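Long-range contacts in putative immunoglobulin A1 protease (Bacteroides ovatus, PDB 3N6Z), which is of uncertain function but may be a peptidase acting on immunoglobulin A1, and folds largely as a parallel beta-helix: residues Leu126-Asn137 with Asn163-Thr174; Tyr200-Ala208 with Leu348-Phe359. All blocks are in the same frame, centred on the assembly; numbering follows the deposited sequence. Where two conformers were deposited one is given.

Interaction 1 pairs two successive coils of the parallel beta-helix, and interaction 2 seats the C-terminal hairpin on the next coil along. Their centres lie about 14 Å apart. The coil 163-174 joins them, since strands 166-169 and 172-174 pair with 126-137 in interaction 1 and are neighbours of strands 200-202 and 204-206. Thr173 OG1 meets Ser206 OG at 2.8 Å, a probable hydrogen bond, and Thr173 O probably accepts from Asn207 N at 2.9 Å. The rings of Tyr172 and Tyr205 stack, so the cluster of Tyr205, Trp349 and Phe359 touches interaction 1 through Tyr172. Interaction 1 builds the solenoid; interaction 2 fastens the C-terminal hairpin to its outside.

Interaction 1 of 2, residues Leu126-Asn137 with Asn163-Thr174; sequences LCGDCRNVGFVN and NKTGRIVNCYTT
Asn132 and Asn170 lie side by side at matching corners of two successive coils of a parallel beta-helix, both with left-handed backbone angles. Asn170 ND2 donates to Asn132 OD1 at 3.0 Å, and the two amide planes are only 20° apart. This is the asparagine stack well known in such solenoids; Asn132 ND2 passes it on to Asp103, and Asn170 also packs on Asn203. Strands 128-131 and 166-169 pair in parallel before the corner, and 133-136 and 172-174 after it, with the later axes 4.6 Å apart. On the face carrying Asp129, Arg131 and Val169, Arg167, its chain bent at chi3 (-67°), grips Asp129 side-on in a two-pronged salt bridge: NE meets OD2 at 2.9 Å, and NH2 reaches OD1 from above the carboxylate plane. NH1 turns to Thr165 OG1 and the carbonyl of Glu198, so bonds from all three nitrogens fix the guanidinium's rotation. A water donates to Asp129 OD2. Facing the buried side, Cys130 SG and Cys171 SG pack at 4.0 Å, too far apart for a disulfide. Past the corner, the Tyr172 ring lies over Gly134, whose CA is 3.8 Å from the ring centroid, a CH-pi contact where any CB would collide with the ring. Tyr172 OH bonds the backbone of Glu363. The pairing finishes with Asn137 N donating to Thr174 OG1 at 2.8 Å, nearly straight (173°).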
loop_
_atom_site.group_PDB
_atom_site.type_symbol
_atom_site.label_atom_id
_atom_site.label_comp_id
_atom_site.label_asym_id
_atom_site.label_seq_id
_atom_site.Cartn_x
_atom_site.Cartn_y
_atom_site.Cartn_z
ATOM N N LEU A 126 6.856 -2.750 7.445
ATOM C CA LEU A 126 7.849 -1.792 6.967
ATOM C C LEU A 126 8.115 -0.715 8.030
ATOM O O LEU A 126 7.224 0.103 8.321
ATOM C CB LEU A 126 7.422 -1.163 5.638
ATOM C CG LEU A 126 8.440 -0.150 5.072
ATOM C CD1 LEU A 126 9.876 -0.712 4.905
ATOM C CD2 LEU A 126 7.933 0.420 3.743
ATOM N N CYS A 127 9.332 -0.754 8.567
ATOM C CA CYS A 127 9.856 0.240 9.474
ATOM C C CYS A 127 11.009 0.887 8.727
ATOM O O CYS A 127 12.013 0.246 8.476
ATOM C CB CYS A 127 10.309 -0.366 10.788
ATOM S SG CYS A 127 9.032 -1.207 11.712
ATOM N N GLY A 128 10.801 2.128 8.301
ATOM C CA GLY A 128 11.688 2.806 7.349
ATOM C C GLY A 128 10.929 3.359 6.178
ATOM O O GLY A 128 9.845 3.926 6.346
ATOM N N ASP A 129 11.512 3.211 4.994
ATOM C CA ASP A 129 11.013 3.886 3.800
ATOM C C ASP A 129 11.041 2.950 2.595
ATOM O O ASP A 129 12.022 2.206 2.399
ATOM C CB ASP A 129 11.865 5.122 3.447
ATOM C CG ASP A 129 11.692 6.266 4.419
ATOM O OD1 ASP A 129 12.378 6.289 5.461
ATOM O OD2 ASP A 129 10.801 7.091 4.145
ATOM N N CYS A 130 10.018 3.042 1.762
ATOM C CA CYS A 130 10.033 2.456 0.439
ATOM C C CYS A 130 9.627 3.560 -0.524
ATOM O O CYS A 130 8.565 4.192 -0.341
ATOM C CB CYS A 130 9.060 1.289 0.367
ATOM S SG CYS A 130 8.927 0.525 -1.266
ATOM N N ARG A 131 10.430 3.783 -1.559
ATOM C CA ARG A 131 10.155 4.831 -2.518
ATOM C C ARG A 131 10.497 4.405 -3.926
ATOM O O ARG A 131 11.391 3.579 -4.150
ATOM C CB ARG A 131 10.910 6.120 -2.166
ATOM C CG ARG A 131 12.438 5.985 -2.157
ATOM C CD ARG A 131 13.133 7.270 -1.602
ATOM N NE ARG A 131 14.562 7.080 -1.351
ATOM C CZ ARG A 131 15.044 6.255 -0.423
ATOM N NH1 ARG A 131 14.214 5.493 0.277
ATOM N NH2 ARG A 131 16.358 6.122 -0.252
ATOM N N ASN A 132 9.813 5.028 -4.871
ATOM C CA ASN A 132 10.169 4.939 -6.278
ATOM C C ASN A 132 10.185 3.512 -6.844
ATOM O O ASN A 132 11.064 3.173 -7.637
ATOM C CB ASN A 132 11.513 5.631 -6.566
ATOM C CG ASN A 132 11.623 7.006 -5.930
ATOM O OD1 ASN A 132 10.702 7.806 -6.036
ATOM N ND2 ASN A 132 12.759 7.278 -5.270
ATOM N N VAL A 133 9.192 2.695 -6.473
ATOM C CA VAL A 133 9.046 1.358 -7.058
ATOM C C VAL A 133 7.596 1.103 -7.459
ATOM O O VAL A 133 6.667 1.504 -6.752
ATOM C CB VAL A 133 9.590 0.245 -6.114
ATOM C CG1 VAL A 133 8.726 0.080 -4.842
ATOM C CG2 VAL A 133 9.734 -1.093 -6.845
ATOM N N GLY A 134 7.413 0.380 -8.560
ATOM C CA GLY A 134 6.129 -0.167 -8.936
ATOM C C GLY A 134 6.127 -1.668 -8.853
ATOM O O GLY A 134 7.137 -2.306 -9.147
ATOM N N PHE A 135 5.002 -2.214 -8.410
ATOM C CA PHE A 135 4.753 -3.656 -8.460
ATOM C C PHE A 135 3.722 -3.928 -9.542
ATOM O O PHE A 135 2.584 -3.457 -9.452
ATOM C CB PHE A 135 4.243 -4.200 -7.110
ATOM C CG PHE A 135 5.283 -4.242 -6.051
ATOM C CD1 PHE A 135 5.652 -3.095 -5.368
ATOM C CD2 PHE A 135 5.878 -5.459 -5.702
ATOM C CE1 PHE A 135 6.602 -3.153 -4.371
ATOM C CE2 PHE A 135 6.842 -5.503 -4.732
ATOM C CZ PHE A 135 7.212 -4.371 -4.053
ATOM N N VAL A 136 4.112 -4.646 -10.591
ATOM C CA VAL A 136 3.231 -4.962 -11.712
ATOM C C VAL A 136 2.803 -6.421 -11.644
ATOM O O VAL A 136 3.640 -7.318 -11.533
ATOM C CB VAL A 136 3.921 -4.661 -13.057
ATOM C CG1 VAL A 136 3.099 -5.201 -14.243
ATOM C CG2 VAL A 136 4.239 -3.160 -13.190
ATOM N N ASN A 137 1.490 -6.651 -11.672
ATOM C CA ASN A 137 0.931 -8.020 -11.633
ATOM C C ASN A 137 1.397 -8.803 -10.422
ATOM O O ASN A 137 1.819 -9.963 -10.516
ATOM C CB ASN A 137 1.239 -8.839 -12.909
ATOM C CG ASN A 137 0.446 -10.147 -12.953
ATOM O OD1 ASN A 137 -0.758 -10.160 -12.654
ATOM N ND2 ASN A 137 1.130 -11.260 -13.229
ATOM N N ASN A 163 12.026 5.371 14.592
ATOM C CA ASN A 163 12.530 4.496 13.540
ATOM C C ASN A 163 11.594 3.334 13.227
ATOM O O ASN A 163 11.789 2.648 12.221
ATOM C CB ASN A 163 13.916 3.978 13.896
ATOM C CG ASN A 163 14.979 5.062 13.885
ATOM O OD1 ASN A 163 14.823 6.131 13.266
ATOM N ND2 ASN A 163 16.101 4.759 14.537
ATOM N N LYS A 164 10.531 3.146 14.035
ATOM C CA LYS A 164 9.523 2.115 13.777
ATOM C C LYS A 164 8.317 2.618 12.976
ATOM O O LYS A 164 7.432 1.811 12.627
ATOM C CB LYS A 164 9.102 1.487 15.119
ATOM C CG LYS A 164 10.294 0.899 15.913
ATOM C CD LYS A 164 11.215 0.003 15.105
ATOM C CE LYS A 164 12.256 -0.708 15.912
ATOM N NZ LYS A 164 13.236 -1.477 15.050
ATOM N N THR A 165 8.284 3.904 12.633
ATOM C CA THR A 165 7.301 4.412 11.669
ATOM C C THR A 165 7.727 3.971 10.263
ATOM O O THR A 165 8.861 3.547 10.039
ATOM C CB THR A 165 7.190 5.976 11.721
ATOM O OG1 THR A 165 8.485 6.540 11.407
ATOM C CG2 THR A 165 6.729 6.468 13.104
ATOM N N GLY A 166 6.812 4.057 9.327
ATOM C CA GLY A 166 7.079 3.664 7.944
ATOM C C GLY A 166 6.398 4.536 6.930
ATOM O O GLY A 166 5.301 5.017 7.174
ATOM N N ARG A 167 7.058 4.744 5.781
ATOM C CA ARG A 167 6.545 5.593 4.721
ATOM C C ARG A 167 6.702 4.897 3.370
ATOM O O ARG A 167 7.745 4.269 3.101
ATOM C CB ARG A 167 7.292 6.904 4.686
ATOM C CG ARG A 167 7.080 7.739 5.950
ATOM C CD ARG A 167 8.202 8.714 6.222
ATOM N NE ARG A 167 9.441 8.004 6.559
ATOM C CZ ARG A 167 9.698 7.425 7.738
ATOM N NH1 ARG A 167 8.863 7.541 8.749
ATOM N NH2 ARG A 167 10.809 6.708 7.887
ATOM N N ILE A 168 5.682 5.045 2.532
ATOM C CA ILE A 168 5.694 4.574 1.150
ATOM C C ILE A 168 5.388 5.782 0.288
ATOM O O ILE A 168 4.321 6.405 0.417
ATOM C CB ILE A 168 4.684 3.432 0.893
ATOM C CG1 ILE A 168 5.095 2.194 1.712
ATOM C CG2 ILE A 168 4.598 3.118 -0.611
ATOM C CD1 ILE A 168 4.080 1.033 1.665
ATOM N N VAL A 169 6.308 6.121 -0.623
ATOM C CA VAL A 169 6.243 7.357 -1.391
ATOM C C VAL A 169 6.598 7.069 -2.875
ATOM O O VAL A 169 7.597 6.385 -3.160
ATOM C CB VAL A 169 7.192 8.414 -0.761
ATOM C CG1 VAL A 169 7.128 9.717 -1.509
ATOM C CG2 VAL A 169 6.835 8.633 0.723
ATOM N N ASN A 170 5.841 7.643 -3.799
ATOM C CA ASN A 170 6.139 7.502 -5.232
ATOM C C ASN A 170 6.174 6.029 -5.649
ATOM O O ASN A 170 7.105 5.585 -6.333
ATOM C CB ASN A 170 7.456 8.181 -5.655
ATOM C CG ASN A 170 7.629 9.572 -5.125
ATOM O OD1 ASN A 170 6.685 10.331 -4.908
ATOM N ND2 ASN A 170 8.898 9.922 -4.899
ATOM N N CYS A 171 5.172 5.268 -5.211
ATOM C CA CYS A 171 5.078 3.857 -5.536
ATOM C C CYS A 171 3.716 3.521 -6.139
ATOM O O CYS A 171 2.752 4.261 -5.971
ATOM C CB CYS A 171 5.319 2.972 -4.304
ATOM S SG CYS A 171 6.967 3.078 -3.614
ATOM N N TYR A 172 3.623 2.364 -6.779
ATOM C CA TYR A 172 2.353 1.883 -7.276
ATOM C C TYR A 172 2.294 0.389 -7.275
ATOM O O TYR A 172 3.333 -0.294 -7.244
ATOM C CB TYR A 172 2.042 2.455 -8.661
ATOM C CG TYR A 172 2.754 1.836 -9.855
ATOM C CD1 TYR A 172 2.171 0.795 -10.559
ATOM C CD2 TYR A 172 3.937 2.382 -10.343
ATOM C CE1 TYR A 172 2.757 0.299 -11.738
ATOM C CE2 TYR A 172 4.549 1.877 -11.506
ATOM C CZ TYR A 172 3.942 0.863 -12.202
ATOM O OH TYR A 172 4.511 0.400 -13.378
ATOM N N THR A 173 1.068 -0.128 -7.291
ATOM C CA THR A 173 0.812 -1.552 -7.409
ATOM C C THR A 173 -0.300 -1.861 -8.386
ATOM O O THR A 173 -1.263 -1.092 -8.552
ATOM C CB THR A 173 0.477 -2.227 -6.064
ATOM O OG1 THR A 173 -0.794 -1.768 -5.622
ATOM C CG2 THR A 173 1.532 -1.912 -4.992
ATOM N N THR A 174 -0.147 -2.999 -9.031
ATOM C CA THR A 174 -1.195 -3.621 -9.867
ATOM C C THR A 174 -1.207 -5.105 -9.556
ATOM O O THR A 174 -0.212 -5.667 -9.075
ATOM C CB THR A 174 -0.996 -3.364 -11.386
ATOM O OG1 THR A 174 -0.138 -4.364 -11.970
ATOM C CG2 THR A 174 -0.412 -1.946 -11.665
HETATM O O HOH W 1 9.475 6.863 1.782
#

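Interaction 2 of 2, residues Tyr200-Ala208 with Leu348-Phe359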
loop_
_atom_site.group_PDB
_atom_site.type_symbol
_atom_site.label_atom_id
_atom_site.label_comp_id
_atom_site.label_asym_id
_atom_site.label_seq_id
_atom_site.Cartn_x
_atom_site.Cartn_y
_atom_site.Cartn_z
ATOM N N TYR A 200 3.110 7.408 6.686
ATOM C CA TYR A 200 2.263 7.933 5.641
ATOM C C TYR A 200 2.473 7.234 4.313
ATOM O O TYR A 200 3.503 6.567 4.082
ATOM C CB TYR A 200 2.431 9.450 5.484
ATOM C CG TYR A 200 3.810 9.968 5.180
ATOM C CD1 TYR A 200 4.299 9.987 3.879
ATOM C CD2 TYR A 200 4.588 10.558 6.185
ATOM C CE1 TYR A 200 5.523 10.545 3.589
ATOM C CE2 TYR A 200 5.822 11.138 5.907
ATOM C CZ TYR A 200 6.284 11.126 4.605
ATOM O OH TYR A 200 7.509 11.688 4.307
ATOM N N ILE A 201 1.471 7.392 3.466
ATOM C CA ILE A 201 1.502 6.970 2.066
ATOM C C ILE A 201 1.272 8.215 1.229
ATOM O O ILE A 201 0.277 8.912 1.416
ATOM C CB ILE A 201 0.453 5.884 1.745
ATOM C CG1 ILE A 201 0.566 4.718 2.735
ATOM C CG2 ILE A 201 0.571 5.395 0.294
ATOM C CD1 ILE A 201 -0.559 3.671 2.683
ATOM N N LYS A 202 2.190 8.511 0.308
ATOM C CA LYS A 202 2.157 9.755 -0.454
ATOM C C LYS A 202 2.542 9.527 -1.910
ATOM O O LYS A 202 3.542 8.850 -2.173
ATOM C CB LYS A 202 3.124 10.763 0.176
ATOM C CG LYS A 202 3.213 12.119 -0.556
ATOM C CD LYS A 202 4.169 13.090 0.109
ATOM C CE LYS A 202 4.155 14.424 -0.623
ATOM N NZ LYS A 202 2.791 15.055 -0.602
ATOM N N ASN A 203 1.801 10.140 -2.842
ATOM C CA ASN A 203 2.112 10.058 -4.256
ATOM C C ASN A 203 2.188 8.592 -4.731
ATOM O O ASN A 203 3.175 8.159 -5.330
ATOM C CB ASN A 203 3.392 10.847 -4.606
ATOM C CG ASN A 203 3.114 12.331 -4.841
ATOM O OD1 ASN A 203 2.142 12.705 -5.537
ATOM N ND2 ASN A 203 3.936 13.172 -4.239
ATOM N N CYS A 204 1.112 7.876 -4.458
ATOM C CA CYS A 204 0.969 6.478 -4.856
ATOM C C CYS A 204 -0.341 6.218 -5.549
ATOM O O CYS A 204 -1.322 6.910 -5.352
ATOM C CB CYS A 204 1.044 5.518 -3.649
ATOM S SG CYS A 204 2.648 5.521 -2.795
ATOM N N TYR A 205 -0.369 5.208 -6.393
ATOM C CA TYR A 205 -1.626 4.706 -6.934
ATOM C C TYR A 205 -1.647 3.176 -6.946
ATOM O O TYR A 205 -0.614 2.503 -6.831
ATOM C CB TYR A 205 -1.910 5.267 -8.346
ATOM C CG TYR A 205 -1.044 4.741 -9.465
ATOM C CD1 TYR A 205 0.145 5.361 -9.780
ATOM C CD2 TYR A 205 -1.428 3.643 -10.230
ATOM C CE1 TYR A 205 0.952 4.900 -10.828
ATOM C CE2 TYR A 205 -0.657 3.189 -11.303
ATOM C CZ TYR A 205 0.548 3.815 -11.597
ATOM O OH TYR A 205 1.359 3.366 -12.640
ATOM N N SER A 206 -2.848 2.636 -7.094
ATOM C CA SER A 206 -3.017 1.218 -7.303
ATOM C C SER A 206 -4.150 0.929 -8.257
ATOM O O SER A 206 -5.171 1.629 -8.243
ATOM C CB SER A 206 -3.289 0.514 -5.983
ATOM O OG SER A 206 -3.373 -0.894 -6.104
ATOM N N ASN A 207 -3.949 -0.110 -9.075
ATOM C CA ASN A 207 -4.973 -0.742 -9.881
ATOM C C ASN A 207 -5.208 -2.215 -9.467
ATOM O O ASN A 207 -5.820 -3.021 -10.210
ATOM C CB ASN A 207 -4.578 -0.641 -11.358
ATOM C CG ASN A 207 -5.632 -1.205 -12.259
ATOM O OD1 ASN A 207 -6.810 -1.221 -11.896
ATOM N ND2 ASN A 207 -5.226 -1.685 -13.424
ATOM N N ALA A 208 -4.756 -2.607 -8.286
ATOM C CA ALA A 208 -4.972 -3.980 -7.835
ATOM C C ALA A 208 -6.417 -4.223 -7.448
ATOM O O ALA A 208 -7.034 -3.331 -6.897
ATOM C CB ALA A 208 -4.059 -4.251 -6.644
ATOM N N LEU A 348 6.034 13.961 -11.666
ATOM C CA LEU A 348 5.857 12.537 -11.383
ATOM C C LEU A 348 4.747 11.935 -12.223
ATOM O O LEU A 348 4.928 10.905 -12.856
ATOM C CB LEU A 348 5.544 12.319 -9.890
ATOM C CG LEU A 348 5.183 10.904 -9.462
ATOM C CD1 LEU A 348 6.361 9.951 -9.711
ATOM C CD2 LEU A 348 4.725 10.900 -7.985
ATOM N N TRP A 349 3.582 12.586 -12.176
ATOM C CA TRP A 349 2.373 12.056 -12.772
ATOM C C TRP A 349 2.249 12.455 -14.246
ATOM O O TRP A 349 2.740 13.512 -14.676
ATOM C CB TRP A 349 1.165 12.540 -12.019
ATOM C CG TRP A 349 1.068 12.141 -10.581
ATOM C CD1 TRP A 349 1.455 12.883 -9.507
ATOM C CD2 TRP A 349 0.455 10.954 -10.049
ATOM N NE1 TRP A 349 1.121 12.235 -8.335
ATOM C CE2 TRP A 349 0.502 11.053 -8.643
ATOM C CE3 TRP A 349 -0.158 9.835 -10.633
ATOM C CZ2 TRP A 349 -0.025 10.077 -7.806
ATOM C CZ3 TRP A 349 -0.666 8.861 -9.815
ATOM C CH2 TRP A 349 -0.600 8.987 -8.415
ATOM N N LYS A 350 1.581 11.608 -15.020
ATOM C CA LYS A 350 1.178 11.945 -16.399
ATOM C C LYS A 350 -0.155 11.315 -16.714
ATOM O O LYS A 350 -0.562 10.348 -16.061
ATOM C CB LYS A 350 2.230 11.508 -17.426
ATOM C CG LYS A 350 2.403 9.984 -17.569
ATOM C CD LYS A 350 3.284 9.618 -18.761
ATOM C CE LYS A 350 3.486 8.108 -18.865
ATOM N NZ LYS A 350 4.383 7.731 -20.014
ATOM N N LYS A 351 -0.844 11.862 -17.722
ATOM C CA LYS A 351 -2.086 11.268 -18.163
ATOM C C LYS A 351 -1.742 9.986 -18.915
ATOM O O LYS A 351 -0.749 9.925 -19.646
ATOM C CB LYS A 351 -2.920 12.265 -19.004
ATOM C CG LYS A 351 -3.463 13.367 -18.132
ATOM C CD LYS A 351 -4.399 14.327 -18.835
ATOM C CE LYS A 351 -4.555 15.570 -17.976
ATOM N NZ LYS A 351 -5.484 16.532 -18.593
ATOM N N GLY A 352 -2.529 8.948 -18.694
ATOM C CA GLY A 352 -2.361 7.689 -19.380
ATOM C C GLY A 352 -3.256 7.716 -20.609
ATOM O O GLY A 352 -4.253 8.459 -20.672
ATOM N N THR A 353 -2.918 6.881 -21.576
ATOM C CA THR A 353 -3.638 6.888 -22.864
ATOM C C THR A 353 -5.122 6.462 -22.715
ATOM O O THR A 353 -5.985 6.939 -23.467
ATOM C CB THR A 353 -2.892 6.043 -23.909
ATOM O OG1 THR A 353 -2.861 4.674 -23.489
ATOM C CG2 THR A 353 -1.450 6.556 -24.067
ATOM N N ASN A 354 -5.418 5.637 -21.702
ATOM C CA ASN A 354 -6.797 5.224 -21.373
ATOM C C ASN A 354 -7.522 6.098 -20.320
ATOM O O ASN A 354 -8.565 5.702 -19.793
ATOM C CB ASN A 354 -6.799 3.759 -20.920
ATOM C CG ASN A 354 -6.005 3.540 -19.651
ATOM O OD1 ASN A 354 -5.459 4.501 -19.080
ATOM N ND2 ASN A 354 -5.902 2.283 -19.220
ATOM N N GLY A 355 -6.968 7.262 -19.994
ATOM C CA GLY A 355 -7.617 8.185 -19.061
ATOM C C GLY A 355 -7.121 8.085 -17.640
ATOM O O GLY A 355 -7.307 9.040 -16.871
ATOM N N TYR A 356 -6.491 6.956 -17.276
ATOM C CA TYR A 356 -6.027 6.787 -15.906
ATOM C C TYR A 356 -4.608 7.332 -15.769
ATOM O O TYR A 356 -3.703 6.871 -16.465
ATOM C CB TYR A 356 -6.055 5.316 -15.494
ATOM C CG TYR A 356 -7.416 4.696 -15.385
ATOM C CD1 TYR A 356 -8.306 5.059 -14.377
ATOM C CD2 TYR A 356 -7.822 3.719 -16.309
ATOM C CE1 TYR A 356 -9.560 4.505 -14.272
ATOM C CE2 TYR A 356 -9.082 3.117 -16.191
ATOM C CZ TYR A 356 -9.951 3.542 -15.178
ATOM O OH TYR A 356 -11.181 2.949 -15.052
ATOM N N PRO A 357 -4.381 8.286 -14.850
ATOM C CA PRO A 357 -3.033 8.789 -14.650
ATOM C C PRO A 357 -2.088 7.718 -14.094
ATOM O O PRO A 357 -2.506 6.845 -13.325
ATOM C CB PRO A 357 -3.221 9.933 -13.645
ATOM C CG PRO A 357 -4.607 10.369 -13.845
ATOM C CD PRO A 357 -5.364 9.114 -14.131
ATOM N N ILE A 358 -0.844 7.816 -14.505
ATOM C CA ILE A 358 0.226 6.922 -14.081
ATOM C C ILE A 358 1.476 7.772 -13.817
ATOM O O ILE A 358 1.411 8.983 -13.887
ATOM C CB ILE A 358 0.439 5.758 -15.104
ATOM C CG1 ILE A 358 0.839 6.316 -16.478
ATOM C CG2 ILE A 358 -0.810 4.878 -15.199
ATOM C CD1 ILE A 358 1.202 5.264 -17.486
ATOM N N PHE A 359 2.602 7.149 -13.505
ATOM C CA PHE A 359 3.823 7.904 -13.361
ATOM C C PHE A 359 4.509 7.999 -14.701
ATOM O O PHE A 359 4.334 7.139 -15.573
ATOM C CB PHE A 359 4.801 7.261 -12.354
ATOM C CG PHE A 359 4.265 7.100 -10.946
ATOM C CD1 PHE A 359 3.325 7.943 -10.392
ATOM C CD2 PHE A 359 4.788 6.091 -10.164
ATOM C CE1 PHE A 359 2.907 7.776 -9.083
ATOM C CE2 PHE A 359 4.410 5.928 -8.844
ATOM C CZ PHE A 359 3.443 6.761 -8.329
#
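Tyr205 fits into a hollow formed by Trp349, Ile358 and Phe359 of the C-terminal hairpin, making an aromatic cluster on the outside of the beta-helix. Its rim points at Phe359: CE1 sits over the centre of that ring, with the planes at 81° and the centroids 5.0 Å apart, a T-shaped stack. The tyrosine CG stands between its backbone N and carbonyl carbon (chi1 71°), which turns the ring out toward the hairpin. Tyr205 CD1 also meets Trp349 CZ3 at 3.6 Å, rim to rim, and Tyr205 OH lies alongside Ile358 CB at 3.6 Å while bonding Ser362 OG. Leu348 packs CD1 against the other face of Phe359 and pushes CD2 to 3.6 Å from Asn203 CB. The corner residue Asn203 receives the N-H edge of the indole, Trp349 NE1 donating to Asn203 OD1 at 3.0 Å; the donor is tilted 34° from the amide's carbonyl plane. An alanine in place of Trp349 is likely to leave the amide oxygen of Asn203 without its partner and open a gap beside Tyr205 and Phe359. Strands 349-350 and 358-359 bond each other antiparallel, and Phe359 CE1 and Leu348 CD2 both lie over one face of the Trp349 ring. Around them, Ile341 of helix 334-344 packs on Trp349 and Pro357, and Tyr238 of strand 237-239 touches Trp349, placing the hairpin across neighbouring coils beside that helix.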